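Esterase (Alcaligenes sp., PDB 1QLW) hydrolyses carboxylic ester bonds and belongs to the alpha/beta-hydrolase fold family. Local coordinates at the interface of chains A and B. Residues are numbered along the deposited sequence; one frame, centred on the assembly and turned at random. Chains: chain A/B, Esterase.

Contact 1: the interface of chains A and B. Residues chain A 20-22, 49, 51, 109; chain B 76, 170-171, 173.
The A:Phe22 ring carries the end of helix 165-171 of chain B on one face: the backbone carbonyl O of B:Gln170 stands 3.5 Å from CE2, above the plane toward the rim. In plane at the edge of this ring are B:Met76 CG and A:Arg109 O. On the A:Tyr51 ring, CD of A:Arg109 lies above one face, toward the rim, and SD of B:Met76 meets the edge in plane, 3.8 Å from CE1. B:Met76 also sets its backbone N above the rim of one face of the A:Arg109 guanidinium, whose NH1 donates to A:Tyr51 OH at 3.0 Å. A bend in the B:Met76 chain (chi2 67°) turns SD toward A:Ser20, where CB is 3.5 Å away. B:Gln170 and A:Phe22 run past each other in opposite directions, with amide and ring 45° apart, and B:Gln171 lays CB against the outer rim, 3.5 Å from A:Phe22 CE1. The polar contacts centre on B:Gln170 O: A:Gln49 NE2 donates to it at 2.9 Å (156° at H) from above the carbonyl plane, and water 2 links it to A:Arg109 O. Water 3, 2.8 Å from the side-chain OE1 of B:Gln170, joins it to A:Phe22 N. With packing of the A:Phe22 ring and water-mediated polar links, the patch fastens strand 17-23 to the end of helix 165-171 and the 3-10 helix 75-78 of the partner, probably helping to hold the dimer.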
loop_
_atom_site.group_PDB
_atom_site.type_symbol
_atom_site.label_atom_id
_atom_site.label_comp_id
_atom_site.label_asym_id
_atom_site.label_seq_id
_atom_site.Cartn_x
_atom_site.Cartn_y
_atom_site.Cartn_z
ATOM N N SER A 20 -11.686 -1.029 -1.509
ATOM C CA SER A 20 -10.589 -0.268 -2.069
ATOM C C SER A 20 -10.929 0.155 -3.485
ATOM O O SER A 20 -11.631 -0.588 -4.196
ATOM C CB SER A 20 -9.328 -1.159 -2.188
ATOM O OG SER A 20 -8.992 -1.691 -0.941
ATOM N N PHE A 21 -10.413 1.307 -3.891
ATOM C CA PHE A 21 -10.617 1.789 -5.250
ATOM C C PHE A 21 -9.532 2.840 -5.523
ATOM O O PHE A 21 -8.782 3.200 -4.609
ATOM C CB PHE A 21 -12.011 2.360 -5.475
ATOM C CG PHE A 21 -12.410 3.493 -4.579
ATOM C CD1 PHE A 21 -13.000 3.266 -3.343
ATOM C CD2 PHE A 21 -12.178 4.808 -4.932
ATOM C CE1 PHE A 21 -13.395 4.311 -2.525
ATOM C CE2 PHE A 21 -12.543 5.870 -4.119
ATOM C CZ PHE A 21 -13.156 5.611 -2.917
ATOM N N PHE A 22 -9.504 3.313 -6.759
ATOM C CA PHE A 22 -8.582 4.370 -7.122
ATOM C C PHE A 22 -9.344 5.577 -7.624
ATOM O O PHE A 22 -10.445 5.474 -8.174
ATOM C CB PHE A 22 -7.626 3.924 -8.253
ATOM C CG PHE A 22 -6.569 2.999 -7.713
ATOM C CD1 PHE A 22 -6.823 1.651 -7.487
ATOM C CD2 PHE A 22 -5.301 3.483 -7.410
ATOM C CE1 PHE A 22 -5.842 0.845 -6.941
ATOM C CE2 PHE A 22 -4.317 2.672 -6.898
ATOM C CZ PHE A 22 -4.591 1.339 -6.656
ATOM N N GLN A 49 -2.855 8.266 -10.404
ATOM C CA GLN A 49 -4.020 7.805 -9.677
ATOM C C GLN A 49 -3.686 7.644 -8.190
ATOM O O GLN A 49 -2.546 7.387 -7.801
ATOM C CB GLN A 49 -4.510 6.462 -10.248
ATOM C CG GLN A 49 -3.526 5.295 -10.141
ATOM C CD GLN A 49 -2.630 5.183 -11.344
ATOM O OE1 GLN A 49 -2.291 6.164 -11.983
ATOM N NE2 GLN A 49 -2.250 3.984 -11.763
ATOM N N TYR A 51 -4.618 5.562 -4.658
ATOM C CA TYR A 51 -5.203 4.424 -3.944
ATOM C C TYR A 51 -5.998 4.897 -2.736
ATOM O O TYR A 51 -5.533 5.748 -1.968
ATOM C CB TYR A 51 -4.065 3.541 -3.437
ATOM C CG TYR A 51 -4.482 2.393 -2.539
ATOM C CD1 TYR A 51 -5.133 1.269 -3.062
ATOM C CD2 TYR A 51 -4.223 2.423 -1.183
ATOM C CE1 TYR A 51 -5.501 0.225 -2.238
ATOM C CE2 TYR A 51 -4.589 1.369 -0.362
ATOM C CZ TYR A 51 -5.216 0.255 -0.900
ATOM O OH TYR A 51 -5.529 -0.783 -0.043
ATOM N N ARG A 109 0.864 2.260 -2.961
ATOM C CA ARG A 109 0.127 1.525 -3.986
ATOM C C ARG A 109 -0.324 2.354 -5.181
ATOM O O ARG A 109 -0.961 1.801 -6.079
ATOM C CB ARG A 109 -1.031 0.812 -3.300
ATOM C CG ARG A 109 -0.560 -0.249 -2.330
ATOM C CD ARG A 109 -1.689 -0.914 -1.594
ATOM N NE ARG A 109 -1.181 -2.074 -0.857
ATOM C CZ ARG A 109 -1.962 -2.957 -0.257
ATOM N NH1 ARG A 109 -3.267 -2.730 -0.115
ATOM N NH2 ARG A 109 -1.447 -4.104 0.175
ATOM N N MET B 76 -3.472 -4.859 -3.372
ATOM C CA MET B 76 -4.746 -4.491 -3.972
ATOM C C MET B 76 -5.319 -5.607 -4.849
ATOM O O MET B 76 -6.542 -5.716 -4.964
ATOM C CB MET B 76 -4.565 -3.234 -4.818
ATOM C CG MET B 76 -5.754 -2.805 -5.657
ATOM S SD MET B 76 -7.128 -2.251 -4.615
ATOM C CE MET B 76 -8.414 -2.066 -5.875
ATOM N N GLN B 170 -5.625 1.270 -13.235
ATOM C CA GLN B 170 -5.294 2.103 -12.089
ATOM C C GLN B 170 -4.537 1.348 -11.006
ATOM O O GLN B 170 -3.752 1.996 -10.285
ATOM C CB GLN B 170 -6.548 2.703 -11.438
ATOM C CG GLN B 170 -7.232 3.801 -12.223
ATOM C CD GLN B 170 -8.574 4.162 -11.628
ATOM O OE1 GLN B 170 -9.398 3.282 -11.333
ATOM N NE2 GLN B 170 -8.799 5.451 -11.378
ATOM N N GLN B 171 -4.738 0.041 -10.821
ATOM C CA GLN B 171 -4.036 -0.667 -9.761
ATOM C C GLN B 171 -2.674 -1.211 -10.160
ATOM O O GLN B 171 -1.996 -1.800 -9.312
ATOM C CB GLN B 171 -4.889 -1.759 -9.109
ATOM C CG GLN B 171 -5.133 -3.011 -9.945
ATOM C CD GLN B 171 -5.860 -4.061 -9.137
ATOM O OE1 GLN B 171 -7.109 -3.990 -8.959
ATOM N NE2 GLN B 171 -5.130 -5.016 -8.632
ATOM N N VAL B 173 1.262 -1.070 -11.257
ATOM C CA VAL B 173 2.375 -0.254 -10.819
ATOM C C VAL B 173 3.677 -0.751 -11.391
ATOM O O VAL B 173 3.813 -1.936 -11.746
ATOM C CB VAL B 173 2.481 -0.296 -9.259
ATOM C CG1 VAL B 173 1.235 0.288 -8.600
ATOM C CG2 VAL B 173 2.761 -1.700 -8.744
HETATM O O HOH W 1 -1.784 -0.989 -6.511
HETATM O O HOH W 2 -1.527 2.538 -8.716
HETATM O O HOH W 3 -10.926 2.369 -9.166
#

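Contact 2: the interface of chains A and B. Residues chain A 134-135, 172-174; chain B 45, 111-112, 114.
A:Pro174 wedges its pyrrolidine ring between B:Thr112 and B:Ile114, and the tightest cluster of approaches is there. Ring atom CG of A:Pro174 lies 3.2 Å from the backbone carbonyl O of B:Thr112 and 3.5 Å from its hydroxyl OG1, the two side chains crossing at a slant. On the other flank, CB of A:Pro174 meets the methyl CG2 of B:Ile114 at 3.5 Å. The torsion of B:Ile114 explains this: with chi1 at 54°, CG2 is anti to the carbonyl carbon and turned to the proline, while CG1 sits between backbone N and carbonyl carbon. A:Pro174 accordingly buries 41 Å², against 31 Å² for B:Ala111. Farther out the fit is looser. B:Ile114 CD1 comes no nearer than 4.0 Å to the backbone N of A:Ala135, and B:Val45 CG1 stands 4.3 Å from A:Ala135 CB, with 10 Å² buried on B:Val45 and 15 Å² on A:Ala135. Cohesion here is by van der Waals contact, since none of the nitrogens or oxygens of the two sides pair across the patch. At the A:Met172 end, the methyl CB of B:Ala111 touches the backbone carbonyl O of A:Met172 at 3.4 Å.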
loop_
_atom_site.group_PDB
_atom_site.type_symbol
_atom_site.label_atom_id
_atom_site.label_comp_id
_atom_site.label_asym_id
_atom_site.label_seq_id
_atom_site.Cartn_x
_atom_site.Cartn_y
_atom_site.Cartn_z
ATOM N N PHE A 134 13.918 11.349 -3.115
ATOM C CA PHE A 134 14.672 11.385 -1.874
ATOM C C PHE A 134 14.111 10.347 -0.920
ATOM O O PHE A 134 13.007 9.843 -1.078
ATOM C CB PHE A 134 14.669 12.766 -1.219
ATOM C CG PHE A 134 13.337 13.219 -0.702
ATOM C CD1 PHE A 134 12.435 13.862 -1.532
ATOM C CD2 PHE A 134 12.988 13.057 0.635
ATOM C CE1 PHE A 134 11.207 14.315 -1.089
ATOM C CE2 PHE A 134 11.760 13.511 1.095
ATOM C CZ PHE A 134 10.881 14.113 0.228
ATOM N N ALA A 135 14.902 10.062 0.099
ATOM C CA ALA A 135 14.469 9.236 1.221
ATOM C C ALA A 135 15.038 9.899 2.481
ATOM O O ALA A 135 16.141 10.431 2.429
ATOM C CB ALA A 135 14.916 7.805 1.127
ATOM N N MET A 172 8.964 3.627 6.470
ATOM C CA MET A 172 9.400 4.778 5.684
ATOM C C MET A 172 9.864 4.323 4.308
ATOM O O MET A 172 10.462 3.250 4.151
ATOM C CB MET A 172 10.521 5.524 6.423
ATOM C CG MET A 172 9.977 6.110 7.722
ATOM S SD MET A 172 11.108 7.261 8.538
ATOM C CE MET A 172 11.039 8.634 7.379
ATOM N N VAL A 173 9.546 5.144 3.311
ATOM C CA VAL A 173 9.737 4.818 1.900
ATOM C C VAL A 173 10.290 6.008 1.142
ATOM O O VAL A 173 10.115 7.163 1.558
ATOM C CB VAL A 173 8.391 4.386 1.258
ATOM C CG1 VAL A 173 7.785 3.155 1.926
ATOM C CG2 VAL A 173 7.367 5.514 1.256
ATOM N N PRO A 174 10.878 5.776 -0.034
ATOM C CA PRO A 174 11.270 6.882 -0.906
ATOM C C PRO A 174 10.085 7.722 -1.334
ATOM O O PRO A 174 8.964 7.244 -1.494
ATOM C CB PRO A 174 11.913 6.185 -2.105
ATOM C CG PRO A 174 12.418 4.905 -1.544
ATOM C CD PRO A 174 11.369 4.469 -0.543
ATOM N N VAL B 45 19.075 3.931 5.751
ATOM C CA VAL B 45 17.681 3.613 5.451
ATOM C C VAL B 45 17.481 2.105 5.605
ATOM O O VAL B 45 18.424 1.327 5.478
ATOM C CB VAL B 45 17.198 4.118 4.078
ATOM C CG1 VAL B 45 17.149 5.643 4.058
ATOM C CG2 VAL B 45 18.072 3.582 2.960
ATOM N N ALA B 111 9.354 -0.549 1.111
ATOM C CA ALA B 111 10.314 0.390 0.575
ATOM C C ALA B 111 11.273 -0.190 -0.456
ATOM O O ALA B 111 11.883 -1.231 -0.248
ATOM C CB ALA B 111 11.175 0.988 1.689
ATOM N N THR B 112 11.493 0.598 -1.501
ATOM C CA THR B 112 12.615 0.457 -2.419
ATOM C C THR B 112 13.763 1.317 -1.894
ATOM O O THR B 112 13.624 2.058 -0.906
ATOM C CB THR B 112 12.205 0.921 -3.833
ATOM O OG1 THR B 112 11.774 2.295 -3.745
ATOM C CG2 THR B 112 11.115 0.048 -4.427
ATOM N N ILE B 114 16.326 4.297 -3.317
ATOM C CA ILE B 114 16.565 5.211 -4.427
ATOM C C ILE B 114 18.024 5.640 -4.525
ATOM O O ILE B 114 18.374 6.464 -5.364
ATOM C CB ILE B 114 15.583 6.387 -4.411
ATOM C CG1 ILE B 114 15.519 7.178 -3.106
ATOM C CG2 ILE B 114 14.189 5.884 -4.804
ATOM C CD1 ILE B 114 16.815 7.774 -2.626
#

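Contact 3: the interface of chains A and B. Residues chain A 74-76, 79, 102-103, 108-109, 173; chain B 51, 108-109.
B:Arg109, with 95 Å² buried, drives its side chain into chain A, CG anti to the carbonyl carbon (chi1 -66°) and the chain extended from CG to NE, and grips A:Asp103 side-on. B:Arg109 NE donates almost straight to A:Asp103 OD2 at 3.0 Å (177° at H), on the syn side, while NH2 reaches OD1 at 2.8 Å from above the carboxylate plane. B:Arg109 NH1 meets A:Glu79 tip to tip, forming a salt bridge of 2.9 Å to A:Glu79 OE2. Both carboxylates are positioned by further donors. A:Gly75 N approaches A:Asp103 OD1 nearly along the C-O bond, A:Arg109 N binds OD2 on the anti side, and B:Tyr51 OH donates to the syn lone pair of A:Glu79 OE1 at 2.7 Å. Above the guanidinium lies the peptide between A:Gly75 and A:Met76, with A:Met76 N over its centre. B:Arg109 NE is 4.6 Å from A:Arg109 NE, and the two acids may offset the like charges. The other large burials, 27 Å² on B:Gly108 and 21 Å² on A:Gly108, face each other: A:Gly108 CA is 3.5 Å from B:Gly108 O, and waters 5 and 6 each bridge the N of one glycine to the O of the other. In the fold, A:Asp103 ends strand 99-103, A:Gly75 begins the 3-10 helix 75-78, and residues 108-109 lie in the loop after the strand, brought against their copies from the partner.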
loop_
_atom_site.group_PDB
_atom_site.type_symbol
_atom_site.label_atom_id
_atom_site.label_comp_id
_atom_site.label_asym_id
_atom_site.label_seq_id
_atom_site.Cartn_x
_atom_site.Cartn_y
_atom_site.Cartn_z
ATOM N N THR A 74 3.530 6.154 3.940
ATOM C CA THR A 74 2.337 5.778 3.192
ATOM C C THR A 74 1.149 5.842 4.141
ATOM O O THR A 74 1.238 6.324 5.275
ATOM C CB THR A 74 2.456 4.366 2.594
ATOM O OG1 THR A 74 2.401 3.393 3.647
ATOM C CG2 THR A 74 3.716 4.219 1.766
ATOM N N GLY A 75 -0.001 5.337 3.703
ATOM C CA GLY A 75 -1.178 5.262 4.562
ATOM C C GLY A 75 -0.976 4.381 5.773
ATOM O O GLY A 75 -1.759 4.459 6.735
ATOM N N MET A 76 0.076 3.545 5.789
ATOM C CA MET A 76 0.499 2.858 7.006
ATOM C C MET A 76 0.637 3.815 8.175
ATOM O O MET A 76 0.466 3.373 9.326
ATOM C CB MET A 76 1.839 2.166 6.729
ATOM C CG MET A 76 2.495 1.528 7.935
ATOM S SD MET A 76 1.562 0.122 8.578
ATOM C CE MET A 76 2.462 -0.232 10.084
ATOM N N GLU A 79 -2.246 3.307 10.487
ATOM C CA GLU A 79 -2.609 1.929 10.825
ATOM C C GLU A 79 -2.012 1.573 12.170
ATOM O O GLU A 79 -1.768 2.471 12.989
ATOM C CB GLU A 79 -2.204 1.021 9.643
ATOM C CG GLU A 79 -2.984 1.393 8.378
ATOM C CD GLU A 79 -2.713 0.539 7.169
ATOM O OE1 GLU A 79 -1.766 -0.278 7.171
ATOM O OE2 GLU A 79 -3.421 0.728 6.153
ATOM N N ILE A 102 -5.670 7.008 2.186
ATOM C CA ILE A 102 -5.066 7.049 0.863
ATOM C C ILE A 102 -3.581 6.722 0.891
ATOM O O ILE A 102 -2.914 6.818 1.921
ATOM C CB ILE A 102 -5.293 8.414 0.174
ATOM C CG1 ILE A 102 -4.476 9.546 0.784
ATOM C CG2 ILE A 102 -6.780 8.755 0.179
ATOM C CD1 ILE A 102 -3.782 10.486 -0.116
ATOM N N ASP A 103 -3.076 6.339 -0.294
ATOM C CA ASP A 103 -1.661 6.521 -0.604
ATOM C C ASP A 103 -1.605 7.666 -1.626
ATOM O O ASP A 103 -2.312 7.634 -2.630
ATOM C CB ASP A 103 -0.967 5.293 -1.183
ATOM C CG ASP A 103 -0.694 4.217 -0.142
ATOM O OD1 ASP A 103 -0.737 4.530 1.079
ATOM O OD2 ASP A 103 -0.343 3.078 -0.541
ATOM N N GLY A 108 3.501 4.486 -2.398
ATOM C CA GLY A 108 2.783 3.301 -1.948
ATOM C C GLY A 108 2.145 2.572 -3.119
ATOM O O GLY A 108 2.809 2.261 -4.128
ATOM N N ARG A 109 0.864 2.260 -2.961
ATOM C CA ARG A 109 0.127 1.525 -3.986
ATOM C C ARG A 109 -0.324 2.354 -5.181
ATOM O O ARG A 109 -0.961 1.801 -6.079
ATOM C CB ARG A 109 -1.031 0.812 -3.300
ATOM C CG ARG A 109 -0.560 -0.249 -2.330
ATOM C CD ARG A 109 -1.689 -0.914 -1.594
ATOM N NE ARG A 109 -1.181 -2.074 -0.857
ATOM C CZ ARG A 109 -1.962 -2.957 -0.257
ATOM N NH1 ARG A 109 -3.267 -2.730 -0.115
ATOM N NH2 ARG A 109 -1.447 -4.104 0.175
ATOM N N VAL A 173 9.546 5.144 3.311
ATOM C CA VAL A 173 9.737 4.818 1.900
ATOM C C VAL A 173 10.290 6.008 1.142
ATOM O O VAL A 173 10.115 7.163 1.558
ATOM C CB VAL A 173 8.391 4.386 1.258
ATOM C CG1 VAL A 173 7.785 3.155 1.926
ATOM C CG2 VAL A 173 7.367 5.514 1.256
ATOM N N TYR B 51 5.609 -5.222 3.870
ATOM C CA TYR B 51 4.366 -4.792 4.477
ATOM C C TYR B 51 3.372 -5.938 4.574
ATOM O O TYR B 51 3.180 -6.690 3.611
ATOM C CB TYR B 51 3.743 -3.711 3.596
ATOM C CG TYR B 51 2.375 -3.231 4.022
ATOM C CD1 TYR B 51 2.198 -2.436 5.145
ATOM C CD2 TYR B 51 1.249 -3.560 3.265
ATOM C CE1 TYR B 51 0.942 -1.971 5.486
ATOM C CE2 TYR B 51 -0.011 -3.108 3.614
ATOM C CZ TYR B 51 -0.155 -2.300 4.724
ATOM O OH TYR B 51 -1.411 -1.823 5.033
ATOM N N GLY B 108 4.723 -1.389 -3.667
ATOM C CA GLY B 108 3.663 -0.871 -2.817
ATOM C C GLY B 108 4.200 -0.159 -1.600
ATOM O O GLY B 108 5.080 0.717 -1.696
ATOM N N ARG B 109 3.709 -0.547 -0.428
ATOM C CA ARG B 109 4.107 0.063 0.830
ATOM C C ARG B 109 5.418 -0.453 1.384
ATOM O O ARG B 109 5.852 0.030 2.436
ATOM C CB ARG B 109 2.955 -0.101 1.823
ATOM C CG ARG B 109 1.737 0.700 1.386
ATOM C CD ARG B 109 0.556 0.514 2.306
ATOM N NE ARG B 109 -0.512 1.441 1.971
ATOM C CZ ARG B 109 -1.583 1.640 2.714
ATOM N NH1 ARG B 109 -1.858 0.825 3.725
ATOM N NH2 ARG B 109 -2.346 2.703 2.482
HETATM O O HOH W 4 4.834 2.131 4.238
HETATM O O HOH W 5 3.788 0.103 -5.883
HETATM O O HOH W 6 5.895 3.548 -1.248
#

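Contact 3 lies between the others: its C-alpha centre is about 11 Å from that of contact 1 and about 12 Å from that of contact 2, whereas contacts 1 and 2 are about 20 Å apart. A:Arg109 belongs to contacts 1 and 3, and A:Val173 to contacts 2 and 3, so the patches adjoin in a row. The loop after strand 99-103 and the residues ending and following helix 165-171 recur along it. Because the interface is two-fold symmetric, every contact has a twin; charged links near the middle, with a mixed patch (contact 1) and an apolar one (contact 2) beyond, suggest, without proving, a stable dimer.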